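Local structure of glycosyl hydrolase family 26 (Bacteroides ovatus, 4ZXO) at residues 133-138 / 188-193; 214-219 / 256-261; 89-94 / 334-339. The protein is a beta-mannanase of glycoside hydrolase family 26 that cleaves the beta-1,4-mannosidic backbone of mannans, probably including galactomannan. All blocks are in the same frame, centred on the assembly; numbering follows the deposited sequence.

Contact 1. Residues 133-138 / 188-193; sequences VKMLEW and WRMTND
M190 reaches from helix 181-197 to M135 and L136 on helix 132-147. Its CB sits 4.1 Å from L136 CD2. CG lies anti to the carbonyl carbon (chi1 -71°), and chi2 (163°) then carries SD on across the space between the helices. Neither CG nor SD comes as close to residues 133-138 as the methyl at the end of the chain. The bend at chi3 (58°) turns this methyl, CE, in between the two facing side chains. CE meets L136 CD2 at 3.6 Å and M135 CG at 3.7 Å. M135 CB is a little further off, at 4.1 Å from M190 CE. One terminal methyl therefore makes the tightest contacts of the pair of segments.

The two partners receive it differently. L136 offers the branch CD2, while CD1 points elsewhere. M135 offers the start of its chain, CB and CG, and its sulfur takes no part. Both side chains cross that of M190 at about a right angle. The contact is purely apolar and consists of van der Waals packing alone. M135 and M190 are buried, whereas L136 is partly exposed. The closest backbone approach is at L136 and M190, with CA atoms 7.3 Å apart.

Further contacts join the same two helices. M190 also touches H132, and T191 touches I139. On another side of helix 181-197, W188 and N192 pack against L205 of strand 203-207. Helix 132-147 comes after strand 97-101, with the short helix 121-125 between, and helix 181-197 follows the next barrel strand, 159-162. The methionine contact is thus packing between successive outer helices of a (beta/alpha)8, or TIM, barrel.

Contact 2. Residues 214-219 / 256-261; sequences DTVEEY and TEAGKK
V216 chi1 (172°) sends CG1 opposite the backbone N, toward A258, and puts CG2 opposite the carbonyl carbon, beside E257. E257 starts with chi1 at -176° and runs on extended, so its carboxylate arrives beside V216. Its OE2 is 3.4 Å from V216 CG2, and E257 CD is 3.6 Å from the same methyl. The two side chains pass at a slant. The other methyl, V216 CG1, faces A258 CB at 4.2 Å. A258 is small, and the backbones approach here to 6.3 Å between the CA atoms of V216 and A258.

V216 is the first residue of helix 216-219. T215 is its N-cap, with a weak bond from E218 N to T215 OG1. T215 OG1 in turn donates to E218 OE2 at 2.8 Å, and D214 N donates to E218 OE1 at 2.9 Å. I254 of helix 241-262 also touches V216.

Across the contact the chemistry is that of a valine methyl against a glutamate carboxylate, with no polar partner for the carboxylate from 214-219. Cohesion must come from van der Waals packing. E257 is exposed, so its charge is probably met by solvent.

Contact 3. Residues 89-94 / 334-339; sequences IEQYAR and LFVGDN
V336 sets both of its methyls against R94. CG1 lies 3.5 Å from the R94 carbonyl O and 4.0 Å from R94 CD. CG2 is also 4.0 Å from R94 CD, and Q91 OE1 borders it more loosely. The side chains of V336 and R94 cross at about a right angle, and the valine meets CG and CD, the aliphatic stem.

The next shell fixes that arginine. Its CG lies between the backbone N and the carbonyl carbon (chi1 69°), and the chain bends at chi3, with E90 O over one face of the guanidinium. R94 NH1 donates to Q91 OE1 at 2.9 Å, in the guanidinium plane. Y57 makes a cation-pi contact with the group. Q91 is held in turn by a bond from NE2 to P58 O. With only a methyl at R94, as in alanine, Q91 OE1 is likely to lose this donor and Y57 its cation, leaving a gap beside V336.

V336 is placed by a type II turn from F335 to D338 and by backbone hydrogen bonding with the same Y57. Within the turn, F335 N donates to D338 OD2 at 2.7 Å. A CB at G337 would jam against V336 O, which calls for glycine.

Q91 of helix 81-93 and R94 rest on M61 of strand 60-64. The turn follows strand 333-334, which pairs with strand 27-32, while F335 packs on helices 49-54 and 321-328.

Contacts 1 and 2 each join outer elements that follow successive barrel strands, whereas contact 3 ties a helix end to a turn near the C-terminus. No helix is shared among the three. Contact 1 is the buried one and is wholly apolar. Contacts 2 and 3 are partly buried, and there a valine packs beside polar groups: a carboxylate in contact 2, a carbonyl and an arginine stem in contact 3. In both, none of the polar bonds joins the two segments; they cap a helix start in contact 2, and fix a turn and an arginine in contact 3. Along the chain, contacts 1 and 2 follow one another inside the long loop closed by contact 3.

Contact 1. Residues 133-138 / 188-193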
ATOM      1  N   VAL A 133      18.119   0.021  19.382  1.00 14.52           N
ATOM      2  CA  VAL A 133      17.884   1.459  19.554  1.00 15.36           C
ATOM      3  C   VAL A 133      17.791   2.154  18.194  1.00 15.07           C
ATOM      4  O   VAL A 133      16.925   3.038  17.989  1.00 15.38           O
ATOM      5  CB  VAL A 133      18.994   2.090  20.470  1.00 17.44           C
ATOM      6  CG1 VAL A 133      18.862   3.631  20.552  1.00 18.71           C
ATOM      7  CG2 VAL A 133      18.832   1.492  21.869  1.00 18.00           C
ATOM      8  N   LYS A 134      18.670   1.767  17.277  1.00 14.98           N
ATOM      9  CA  LYS A 134      18.668   2.335  15.925  1.00 14.57           C
ATOM     10  C   LYS A 134      17.343   2.019  15.231  1.00 13.07           C
ATOM     11  O   LYS A 134      16.794   2.876  14.577  1.00 12.79           O
ATOM     12  CB  LYS A 134      19.801   1.788  15.114  1.00 14.81           C
ATOM     13  CG  LYS A 134      19.923   2.466  13.789  1.00 14.27           C
ATOM     14  CD  LYS A 134      21.188   2.122  13.024  1.00 14.61           C
ATOM     15  CE  LYS A 134      21.234   0.659  12.642  1.00 15.85           C
ATOM     16  NZ  LYS A 134      22.449   0.389  11.837  1.00 18.51           N
ATOM     17  N   MET A 135      16.863   0.781  15.352  1.00 12.03           N
ATOM     18  CA  MET A 135      15.589   0.433  14.704  1.00 11.31           C
ATOM     19  C   MET A 135      14.475   1.344  15.239  1.00 11.38           C
ATOM     20  O   MET A 135      13.631   1.791  14.455  1.00 10.81           O
ATOM     21  CB  MET A 135      15.225  -1.024  14.952  1.00 10.83           C
ATOM     22  CG  MET A 135      14.021  -1.521  14.109  1.00 10.98           C
ATOM     23  SD  MET A 135      14.363  -1.601  12.309  1.00 12.92           S
ATOM     24  CE  MET A 135      13.166  -0.407  11.675  1.00 11.50           C
ATOM     25  N   LEU A 136      14.475   1.631  16.556  1.00 12.31           N
ATOM     26  CA  LEU A 136      13.434   2.485  17.081  1.00 12.58           C
ATOM     27  C   LEU A 136      13.641   3.934  16.566  1.00 11.80           C
ATOM     28  O   LEU A 136      12.649   4.625  16.317  1.00 12.66           O
ATOM     29  CB  LEU A 136      13.381   2.449  18.620  1.00 13.13           C
ATOM     30  CG  LEU A 136      13.094   1.096  19.237  1.00 14.95           C
ATOM     31  CD1 LEU A 136      12.981   1.248  20.745  1.00 15.36           C
ATOM     32  CD2 LEU A 136      11.817   0.526  18.713  1.00 16.81           C
ATOM     33  N   GLU A 137      14.888   4.386  16.416  1.00 11.24           N
ATOM     34  CA  GLU A 137      15.168   5.721  15.860  1.00 12.64           C
ATOM     35  C   GLU A 137      14.641   5.790  14.407  1.00 12.44           C
ATOM     36  O   GLU A 137      14.060   6.794  14.009  1.00 12.76           O
ATOM     37  CB  GLU A 137      16.672   5.988  15.938  1.00 15.23           C
ATOM     38  CG  GLU A 137      17.135   7.305  15.334  1.00 21.99           C
ATOM     39  CD  GLU A 137      18.161   7.056  14.247  1.00 28.55           C
ATOM     40  OE1 GLU A 137      19.310   6.525  14.507  1.00 29.38           O
ATOM     41  OE2 GLU A 137      17.791   7.371  13.106  1.00 31.82           O
ATOM     42  N   TRP A 138      14.831   4.697  13.658  1.00 10.90           N
ATOM     43  CA  TRP A 138      14.352   4.627  12.268  1.00 10.13           C
ATOM     44  C   TRP A 138      12.832   4.730  12.217  1.00  9.76           C
ATOM     45  O   TRP A 138      12.297   5.469  11.420  1.00 10.19           O
ATOM     46  CB  TRP A 138      14.824   3.329  11.599  1.00  9.79           C
ATOM     47  CG  TRP A 138      16.312   3.383  11.239  1.00  9.32           C
ATOM     48  CD1 TRP A 138      17.246   4.324  11.606  1.00 10.82           C
ATOM     49  CD2 TRP A 138      16.960   2.464  10.398  1.00  9.60           C
ATOM     50  NE1 TRP A 138      18.458   4.021  11.019  1.00 10.84           N
ATOM     51  CE2 TRP A 138      18.300   2.894  10.248  1.00  9.56           C
ATOM     52  CE3 TRP A 138      16.505   1.331   9.697  1.00  9.90           C
ATOM     53  CZ2 TRP A 138      19.224   2.213   9.448  1.00  9.81           C
ATOM     54  CZ3 TRP A 138      17.428   0.612   8.898  1.00 10.09           C
ATOM     55  CH2 TRP A 138      18.777   1.074   8.762  1.00 10.34           C
ATOM     56  N   TRP A 188       6.269  -5.632  14.222  1.00 10.52           N
ATOM     57  CA  TRP A 188       5.019  -4.923  14.192  1.00 10.33           C
ATOM     58  C   TRP A 188       4.698  -4.269  15.515  1.00  9.84           C
ATOM     59  O   TRP A 188       4.280  -3.101  15.528  1.00 11.04           O
ATOM     60  CB  TRP A 188       3.898  -5.867  13.832  1.00  9.74           C
ATOM     61  CG  TRP A 188       3.726  -6.056  12.330  1.00  9.22           C
ATOM     62  CD1 TRP A 188       4.109  -7.128  11.571  1.00  9.23           C
ATOM     63  CD2 TRP A 188       3.105  -5.127  11.435  1.00  8.01           C
ATOM     64  NE1 TRP A 188       3.749  -6.930  10.258  1.00  9.03           N
ATOM     65  CE2 TRP A 188       3.106  -5.723  10.151  1.00  8.00           C
ATOM     66  CE3 TRP A 188       2.523  -3.854  11.597  1.00  8.69           C
ATOM     67  CZ2 TRP A 188       2.581  -5.084   9.029  1.00  8.44           C
ATOM     68  CZ3 TRP A 188       1.969  -3.223  10.464  1.00  8.88           C
ATOM     69  CH2 TRP A 188       1.999  -3.839   9.206  1.00  8.89           C
ATOM     70  N   ARG A 189       4.910  -4.968  16.627  1.00 11.68           N
ATOM     71  CA  ARG A 189       4.654  -4.346  17.908  1.00 13.18           C
ATOM     72  C   ARG A 189       5.556  -3.146  18.184  1.00 14.15           C
ATOM     73  O   ARG A 189       5.073  -2.102  18.674  1.00 14.35           O
ATOM     74  CB  ARG A 189       4.786  -5.388  19.004  1.00 16.25           C
ATOM     75  CG  ARG A 189       3.604  -6.380  18.956  1.00 20.88           C
ATOM     76  CD  ARG A 189       3.386  -7.062  20.289  1.00 26.40           C
ATOM     77  NE  ARG A 189       4.610  -7.720  20.698  1.00 30.23           N
ATOM     78  CZ  ARG A 189       4.979  -8.969  20.367  1.00 31.30           C
ATOM     79  NH1 ARG A 189       6.149  -9.401  20.827  1.00 31.84           N
ATOM     80  NH2 ARG A 189       4.176  -9.781  19.644  1.00 30.48           N
ATOM     81  N   MET A 190       6.844  -3.258  17.857  1.00 14.43           N
ATOM     82  CA  MET A 190       7.756  -2.091  17.964  1.00 13.31           C
ATOM     83  C   MET A 190       7.298  -0.929  17.116  1.00 12.79           C
ATOM     84  O   MET A 190       7.320   0.216  17.532  1.00 13.85           O
ATOM     85  CB  MET A 190       9.186  -2.453  17.533  1.00 15.13           C
ATOM     86  CG  MET A 190       9.898  -3.339  18.490  1.00 17.73           C
ATOM     87  SD  MET A 190      11.348  -4.136  17.725  1.00 21.51           S
ATOM     88  CE  MET A 190      12.307  -2.733  17.185  1.00 20.62           C
ATOM     89  N   THR A 191       6.877  -1.225  15.885  1.00 12.55           N
ATOM     90  CA  THR A 191       6.401  -0.151  15.006  1.00 11.46           C
ATOM     91  C   THR A 191       5.175   0.533  15.596  1.00 12.59           C
ATOM     92  O   THR A 191       5.111   1.761  15.693  1.00 13.18           O
ATOM     93  CB  THR A 191       6.064  -0.733  13.643  1.00 11.71           C
ATOM     94  OG1 THR A 191       7.226  -1.403  13.096  1.00 11.62           O
ATOM     95  CG2 THR A 191       5.555   0.359  12.649  1.00 11.50           C
ATOM     96  N   ASN A 192       4.201  -0.275  15.990  1.00 12.51           N
ATOM     97  CA  ASN A 192       2.974   0.307  16.550  1.00 12.72           C
ATOM     98  C   ASN A 192       3.281   1.071  17.813  1.00 13.72           C
ATOM     99  O   ASN A 192       2.753   2.167  18.022  1.00 14.37           O
ATOM    100  CB  ASN A 192       1.970  -0.793  16.808  1.00 14.60           C
ATOM    101  CG  ASN A 192       0.683  -0.279  17.363  1.00 17.60           C
ATOM    102  OD1 ASN A 192      -0.036   0.481  16.703  1.00 18.88           O
ATOM    103  ND2 ASN A 192       0.355  -0.713  18.585  1.00 19.60           N
ATOM    104  N   ASP A 193       4.173   0.536  18.652  1.00 15.89           N
ATOM    105  CA  ASP A 193       4.473   1.227  19.913  1.00 18.14           C
ATOM    106  C   ASP A 193       5.084   2.600  19.684  1.00 16.56           C
ATOM    107  O   ASP A 193       4.734   3.593  20.344  1.00 15.36           O
ATOM    108  CB  ASP A 193       5.419   0.384  20.777  1.00 22.05           C
ATOM    109  CG  ASP A 193       4.743  -0.863  21.346  1.00 27.02           C
ATOM    110  OD1 ASP A 193       3.491  -0.972  21.288  1.00 28.29           O
ATOM    111  OD2 ASP A 193       5.486  -1.747  21.839  1.00 29.99           O
TER

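Contact 2. Residues 214-219 / 256-261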
ATOM      1  N   ASP A 214      -1.634 -20.700   1.290  1.00 10.70           N
ATOM      2  CA  ASP A 214      -2.735 -21.362   0.591  1.00 11.52           C
ATOM      3  C   ASP A 214      -4.042 -21.371   1.331  1.00 11.04           C
ATOM      4  O   ASP A 214      -5.049 -21.748   0.767  1.00 12.67           O
ATOM      5  CB  ASP A 214      -2.362 -22.796   0.252  1.00 13.11           C
ATOM      6  CG  ASP A 214      -1.516 -22.894  -1.014  1.00 15.44           C
ATOM      7  OD1 ASP A 214      -1.497 -21.973  -1.864  1.00 16.04           O
ATOM      8  OD2 ASP A 214      -0.888 -23.955  -1.186  1.00 18.31           O
ATOM      9  N   THR A 215      -4.033 -20.938   2.578  1.00 10.80           N
ATOM     10  CA  THR A 215      -5.190 -20.962   3.469  1.00 11.20           C
ATOM     11  C   THR A 215      -5.141 -19.767   4.399  1.00 11.16           C
ATOM     12  O   THR A 215      -4.095 -19.106   4.536  1.00 10.98           O
ATOM     13  CB  THR A 215      -5.248 -22.248   4.367  1.00 11.53           C
ATOM     14  OG1 THR A 215      -4.080 -22.282   5.197  1.00 13.20           O
ATOM     15  CG2 THR A 215      -5.325 -23.504   3.516  1.00 11.15           C
ATOM     16  N   VAL A 216      -6.264 -19.498   5.052  1.00 11.76           N
ATOM     17  CA  VAL A 216      -6.314 -18.439   6.059  1.00 12.74           C
ATOM     18  C   VAL A 216      -5.338 -18.691   7.229  1.00 13.49           C
ATOM     19  O   VAL A 216      -4.674 -17.768   7.696  1.00 13.57           O
ATOM     20  CB  VAL A 216      -7.750 -18.275   6.616  1.00 14.21           C
ATOM     21  CG1 VAL A 216      -7.726 -17.305   7.816  1.00 14.41           C
ATOM     22  CG2 VAL A 216      -8.617 -17.701   5.536  1.00 13.54           C
ATOM     23  N   GLU A 217      -5.221 -19.963   7.645  1.00 14.26           N
ATOM     24  CA  GLU A 217      -4.289 -20.316   8.714  1.00 15.64           C
ATOM     25  C   GLU A 217      -2.878 -19.828   8.366  1.00 14.06           C
ATOM     26  O   GLU A 217      -2.157 -19.222   9.202  1.00 13.68           O
ATOM     27  CB  GLU A 217      -4.309 -21.865   8.957  1.00 18.60           C
ATOM     28  CG  GLU A 217      -3.121 -22.428   9.765  1.00 21.95           C
ATOM     29  CD  GLU A 217      -3.248 -23.913   9.951  1.00 25.22           C
ATOM     30  OE1 GLU A 217      -4.361 -24.328  10.270  1.00 27.17           O
ATOM     31  OE2 GLU A 217      -2.277 -24.664   9.706  1.00 26.91           O
ATOM     32  N   GLU A 218      -2.464 -20.107   7.127  1.00 13.14           N
ATOM     33  CA  GLU A 218      -1.136 -19.750   6.696  1.00 12.52           C
ATOM     34  C   GLU A 218      -1.002 -18.228   6.596  1.00 10.97           C
ATOM     35  O   GLU A 218       0.007 -17.647   6.958  1.00 11.44           O
ATOM     36  CB  GLU A 218      -0.811 -20.393   5.353  1.00 13.57           C
ATOM     37  CG  GLU A 218      -0.649 -21.935   5.447  1.00 15.64           C
ATOM     38  CD  GLU A 218      -0.847 -22.585   4.093  1.00 17.28           C
ATOM     39  OE1 GLU A 218      -0.059 -22.279   3.131  1.00 17.11           O
ATOM     40  OE2 GLU A 218      -1.810 -23.395   3.985  1.00 18.50           O
ATOM     41  N   TYR A 219      -2.030 -17.590   6.043  1.00  9.45           N
ATOM     42  CA  TYR A 219      -2.001 -16.151   5.892  1.00  8.71           C
ATOM     43  C   TYR A 219      -1.809 -15.460   7.208  1.00  9.33           C
ATOM     44  O   TYR A 219      -1.096 -14.451   7.268  1.00  9.75           O
ATOM     45  CB  TYR A 219      -3.326 -15.701   5.215  1.00  8.57           C
ATOM     46  CG  TYR A 219      -3.502 -14.204   5.055  1.00  8.18           C
ATOM     47  CD1 TYR A 219      -3.003 -13.533   3.927  1.00  8.26           C
ATOM     48  CD2 TYR A 219      -4.216 -13.479   5.994  1.00  9.14           C
ATOM     49  CE1 TYR A 219      -3.192 -12.152   3.779  1.00  8.77           C
ATOM     50  CE2 TYR A 219      -4.385 -12.119   5.869  1.00  7.79           C
ATOM     51  CZ  TYR A 219      -3.872 -11.448   4.769  1.00  7.64           C
ATOM     52  OH  TYR A 219      -4.048 -10.090   4.649  1.00  8.62           O
ATOM     53  N   THR A 256     -11.208 -12.331   2.042  1.00 12.20           N
ATOM     54  CA  THR A 256     -12.620 -12.150   2.369  1.00 11.77           C
ATOM     55  C   THR A 256     -12.982 -12.974   3.624  1.00 13.79           C
ATOM     56  O   THR A 256     -13.640 -12.456   4.557  1.00 15.20           O
ATOM     57  CB  THR A 256     -13.492 -12.528   1.156  1.00 11.77           C
ATOM     58  OG1 THR A 256     -13.078 -11.723   0.025  1.00 12.26           O
ATOM     59  CG2 THR A 256     -14.962 -12.279   1.399  1.00 12.47           C
ATOM     60  N   GLU A 257     -12.518 -14.232   3.682  1.00 13.56           N
ATOM     61  CA  GLU A 257     -12.802 -15.136   4.824  1.00 15.84           C
ATOM     62  C   GLU A 257     -12.168 -14.541   6.090  1.00 16.28           C
ATOM     63  O   GLU A 257     -12.796 -14.477   7.169  1.00 18.44           O
ATOM     64  CB  GLU A 257     -12.257 -16.580   4.488  1.00 18.67           C
ATOM     65  CG  GLU A 257     -12.506 -17.776   5.510  1.00 22.39           C
ATOM     66  CD  GLU A 257     -11.915 -19.166   5.012  1.00 24.60           C
ATOM     67  OE1 GLU A 257     -12.159 -19.490   3.812  1.00 26.05           O
ATOM     68  OE2 GLU A 257     -11.197 -19.934   5.788  1.00 24.52           O
ATOM     69  N   ALA A 258     -10.922 -14.100   5.983  1.00 15.16           N
ATOM     70  CA  ALA A 258     -10.213 -13.564   7.156  1.00 14.90           C
ATOM     71  C   ALA A 258     -10.807 -12.222   7.620  1.00 15.96           C
ATOM     72  O   ALA A 258     -10.899 -11.921   8.822  1.00 17.13           O
ATOM     73  CB  ALA A 258      -8.723 -13.381   6.827  1.00 13.56           C
ATOM     74  N   GLY A 259     -11.186 -11.400   6.662  1.00 16.12           N
ATOM     75  CA  GLY A 259     -11.759 -10.096   6.962  1.00 16.81           C
ATOM     76  C   GLY A 259     -13.102 -10.233   7.652  1.00 18.66           C
ATOM     77  O   GLY A 259     -13.395  -9.460   8.566  1.00 18.67           O
ATOM     78  N   LYS A 260     -13.919 -11.197   7.229  1.00 20.20           N
ATOM     79  CA  LYS A 260     -15.131 -11.499   8.005  1.00 22.67           C
ATOM     80  C   LYS A 260     -14.797 -12.031   9.395  1.00 24.64           C
ATOM     81  O   LYS A 260     -15.380 -11.595  10.376  1.00 28.11           O
ATOM     82  CB  LYS A 260     -16.002 -12.512   7.246  1.00 26.31           C
ATOM     83  CG  LYS A 260     -16.739 -11.946   6.065  1.00 29.39           C
ATOM     84  CD  LYS A 260     -17.439 -13.083   5.266  1.00 32.32           C
ATOM     85  CE  LYS A 260     -17.889 -12.656   3.833  1.00 34.25           C
ATOM     86  NZ  LYS A 260     -17.951 -13.749   2.816  1.00 34.74           N
ATOM     87  N   LYS A 261     -13.873 -12.973   9.507  1.00 24.93           N
ATOM     88  CA  LYS A 261     -13.520 -13.560  10.805  1.00 24.91           C
ATOM     89  C   LYS A 261     -13.008 -12.498  11.798  1.00 23.85           C
ATOM     90  O   LYS A 261     -13.288 -12.580  13.002  1.00 25.70           O
ATOM     91  CB  LYS A 261     -12.464 -14.669  10.645  1.00 26.64           C
ATOM     92  CG  LYS A 261     -12.157 -15.403  11.965  1.00 29.06           C
ATOM     93  CD  LYS A 261     -11.251 -16.583  11.746  1.00 30.89           C
ATOM     94  CE  LYS A 261     -11.080 -17.407  13.070  1.00 32.74           C
ATOM     95  NZ  LYS A 261     -10.373 -18.695  12.809  1.00 33.83           N
TER

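Contact 3. Residues 89-94 / 334-339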
ATOM      1  N   ILE A  89      -0.562  15.944   0.493  1.00 10.10           N
ATOM      2  CA  ILE A  89      -1.486  17.028   0.800  1.00 11.81           C
ATOM      3  C   ILE A  89      -2.461  17.260  -0.351  1.00 12.76           C
ATOM      4  O   ILE A  89      -3.665  17.446  -0.126  1.00 13.99           O
ATOM      5  CB  ILE A  89      -0.677  18.267   1.153  1.00 12.57           C
ATOM      6  CG1 ILE A  89      -0.072  18.065   2.533  1.00 13.62           C
ATOM      7  CG2 ILE A  89      -1.509  19.506   1.219  1.00 13.40           C
ATOM      8  CD1 ILE A  89       1.021  19.045   2.813  1.00 15.17           C
ATOM      9  N   GLU A  90      -1.957  17.224  -1.580  1.00 12.45           N
ATOM     10  CA  GLU A  90      -2.818  17.447  -2.735  1.00 12.89           C
ATOM     11  C   GLU A  90      -3.816  16.320  -2.967  1.00 11.66           C
ATOM     12  O   GLU A  90      -4.957  16.579  -3.368  1.00 12.98           O
ATOM     13  CB  GLU A  90      -1.973  17.653  -3.994  1.00 14.68           C
ATOM     14  CG  GLU A  90      -1.128  18.894  -3.839  1.00 17.95           C
ATOM     15  CD  GLU A  90      -0.104  19.099  -4.943  1.00 24.26           C
ATOM     16  OE1 GLU A  90      -0.070  18.367  -5.948  1.00 26.89           O
ATOM     17  OE2 GLU A  90       0.714  20.025  -4.789  1.00 26.77           O
ATOM     18  N   GLN A  91      -3.418  15.072  -2.695  1.00 10.76           N
ATOM     19  CA  GLN A  91      -4.338  13.959  -2.862  1.00  9.95           C
ATOM     20  C   GLN A  91      -5.420  14.044  -1.812  1.00 10.96           C
ATOM     21  O   GLN A  91      -6.596  13.809  -2.120  1.00 11.33           O
ATOM     22  CB  GLN A  91      -3.565  12.628  -2.807  1.00  9.13           C
ATOM     23  CG  GLN A  91      -4.470  11.352  -2.799  1.00  8.43           C
ATOM     24  CD  GLN A  91      -5.155  11.083  -4.144  1.00  8.90           C
ATOM     25  OE1 GLN A  91      -5.275  11.972  -5.009  1.00  9.47           O
ATOM     26  NE2 GLN A  91      -5.593   9.842  -4.326  1.00  7.58           N
ATOM     27  N   TYR A  92      -5.059  14.381  -0.569  1.00 10.21           N
ATOM     28  CA  TYR A  92      -6.090  14.524   0.437  1.00 11.05           C
ATOM     29  C   TYR A  92      -7.054  15.656   0.063  1.00 12.66           C
ATOM     30  O   TYR A  92      -8.283  15.526   0.193  1.00 13.96           O
ATOM     31  CB  TYR A  92      -5.453  14.836   1.786  1.00 11.39           C
ATOM     32  CG  TYR A  92      -6.460  14.969   2.911  1.00 13.36           C
ATOM     33  CD1 TYR A  92      -6.953  13.846   3.548  1.00 13.45           C
ATOM     34  CD2 TYR A  92      -6.914  16.219   3.322  1.00 14.70           C
ATOM     35  CE1 TYR A  92      -7.857  13.951   4.576  1.00 14.35           C
ATOM     36  CE2 TYR A  92      -7.866  16.353   4.367  1.00 16.21           C
ATOM     37  CZ  TYR A  92      -8.323  15.203   4.996  1.00 16.25           C
ATOM     38  OH  TYR A  92      -9.246  15.304   6.016  1.00 19.08           O
ATOM     39  N   ALA A  93      -6.500  16.746  -0.433  1.00 13.09           N
ATOM     40  CA  ALA A  93      -7.330  17.927  -0.759  1.00 13.57           C
ATOM     41  C   ALA A  93      -8.371  17.581  -1.830  1.00 13.65           C
ATOM     42  O   ALA A  93      -9.506  18.099  -1.815  1.00 15.30           O
ATOM     43  CB  ALA A  93      -6.433  19.089  -1.201  1.00 14.19           C
ATOM     44  N   ARG A  94      -8.037  16.686  -2.759  1.00 13.68           N
ATOM     45  CA  ARG A  94      -8.995  16.368  -3.826  1.00 13.51           C
ATOM     46  C   ARG A  94      -9.922  15.238  -3.363  1.00 14.25           C
ATOM     47  O   ARG A  94     -10.837  14.863  -4.082  1.00 16.06           O
ATOM     48  CB  ARG A  94      -8.256  16.045  -5.140  1.00 15.49           C
ATOM     49  CG  ARG A  94      -7.448  14.759  -5.178  1.00 15.24           C
ATOM     50  CD  ARG A  94      -6.836  14.503  -6.575  1.00 15.05           C
ATOM     51  NE  ARG A  94      -5.799  15.487  -6.944  1.00 15.60           N
ATOM     52  CZ  ARG A  94      -4.475  15.320  -6.789  1.00 13.46           C
ATOM     53  NH1 ARG A  94      -3.964  14.195  -6.246  1.00 13.08           N
ATOM     54  NH2 ARG A  94      -3.648  16.306  -7.180  1.00 14.60           N
ATOM     55  N   LEU A 334     -13.510   3.042  -8.449  1.00 11.80           N
ATOM     56  CA  LEU A 334     -13.698   4.411  -8.008  1.00 10.95           C
ATOM     57  C   LEU A 334     -12.424   5.248  -8.166  1.00 12.00           C
ATOM     58  O   LEU A 334     -11.322   4.858  -7.756  1.00 12.78           O
ATOM     59  CB  LEU A 334     -14.142   4.462  -6.564  1.00 10.91           C
ATOM     60  CG  LEU A 334     -15.357   3.627  -6.186  1.00 10.98           C
ATOM     61  CD1 LEU A 334     -15.516   3.656  -4.671  1.00 12.44           C
ATOM     62  CD2 LEU A 334     -16.610   4.089  -6.874  1.00 12.96           C
ATOM     63  N   PHE A 335     -12.605   6.429  -8.719  1.00 12.56           N
ATOM     64  CA  PHE A 335     -11.550   7.394  -8.945  1.00 12.59           C
ATOM     65  C   PHE A 335     -11.999   8.663  -8.256  1.00 12.56           C
ATOM     66  O   PHE A 335     -13.207   8.859  -7.996  1.00 13.39           O
ATOM     67  CB  PHE A 335     -11.318   7.669 -10.474  1.00 12.91           C
ATOM     68  CG  PHE A 335     -10.776   6.498 -11.216  1.00 12.93           C
ATOM     69  CD1 PHE A 335      -9.436   6.470 -11.628  1.00 11.57           C
ATOM     70  CD2 PHE A 335     -11.609   5.405 -11.528  1.00 13.37           C
ATOM     71  CE1 PHE A 335      -8.909   5.358 -12.317  1.00 11.06           C
ATOM     72  CE2 PHE A 335     -11.092   4.301 -12.205  1.00 13.99           C
ATOM     73  CZ  PHE A 335      -9.729   4.261 -12.587  1.00 12.70           C
ATOM     74  N   VAL A 336     -11.069   9.576  -8.042  1.00 12.43           N
ATOM     75  CA  VAL A 336     -11.437  10.890  -7.532  1.00 12.68           C
ATOM     76  C   VAL A 336     -12.511  11.542  -8.388  1.00 13.86           C
ATOM     77  O   VAL A 336     -12.398  11.530  -9.621  1.00 15.06           O
ATOM     78  CB  VAL A 336     -10.194  11.783  -7.474  1.00 14.27           C
ATOM     79  CG1 VAL A 336     -10.593  13.213  -7.197  1.00 16.08           C
ATOM     80  CG2 VAL A 336      -9.217  11.247  -6.381  1.00 14.48           C
ATOM     81  N   GLY A 337     -13.550  12.109  -7.754  1.00 14.07           N
ATOM     82  CA  GLY A 337     -14.761  12.594  -8.456  1.00 13.73           C
ATOM     83  C   GLY A 337     -15.965  11.655  -8.352  1.00 13.72           C
ATOM     84  O   GLY A 337     -17.127  12.073  -8.488  1.00 14.04           O
ATOM     85  N   ASP A 338     -15.722  10.372  -8.071  1.00 14.13           N
ATOM     86  CA  ASP A 338     -16.825   9.422  -7.917  1.00 14.52           C
ATOM     87  C   ASP A 338     -17.505   9.543  -6.553  1.00 15.87           C
ATOM     88  O   ASP A 338     -17.100  10.361  -5.721  1.00 16.65           O
ATOM     89  CB  ASP A 338     -16.305   8.013  -8.166  1.00 15.46           C
ATOM     90  CG  ASP A 338     -15.849   7.819  -9.625  1.00 18.83           C
ATOM     91  OD1 ASP A 338     -16.339   8.553 -10.506  1.00 20.05           O
ATOM     92  OD2 ASP A 338     -15.019   6.943  -9.917  1.00 19.57           O
ATOM     93  N   ASN A 339     -18.557   8.753  -6.331  1.00 15.71           N
ATOM     94  CA  ASN A 339     -19.442   8.980  -5.198  1.00 16.48           C
ATOM     95  C   ASN A 339     -18.947   8.319  -3.929  1.00 16.87           C
ATOM     96  O   ASN A 339     -19.459   7.242  -3.527  1.00 18.64           O
ATOM     97  CB  ASN A 339     -20.837   8.477  -5.526  1.00 17.26           C
ATOM     98  CG  ASN A 339     -21.855   8.847  -4.477  1.00 19.42           C
ATOM     99  OD1 ASN A 339     -21.658   9.789  -3.703  1.00 21.21           O
ATOM    100  ND2 ASN A 339     -22.947   8.139  -4.459  1.00 19.26           N
TER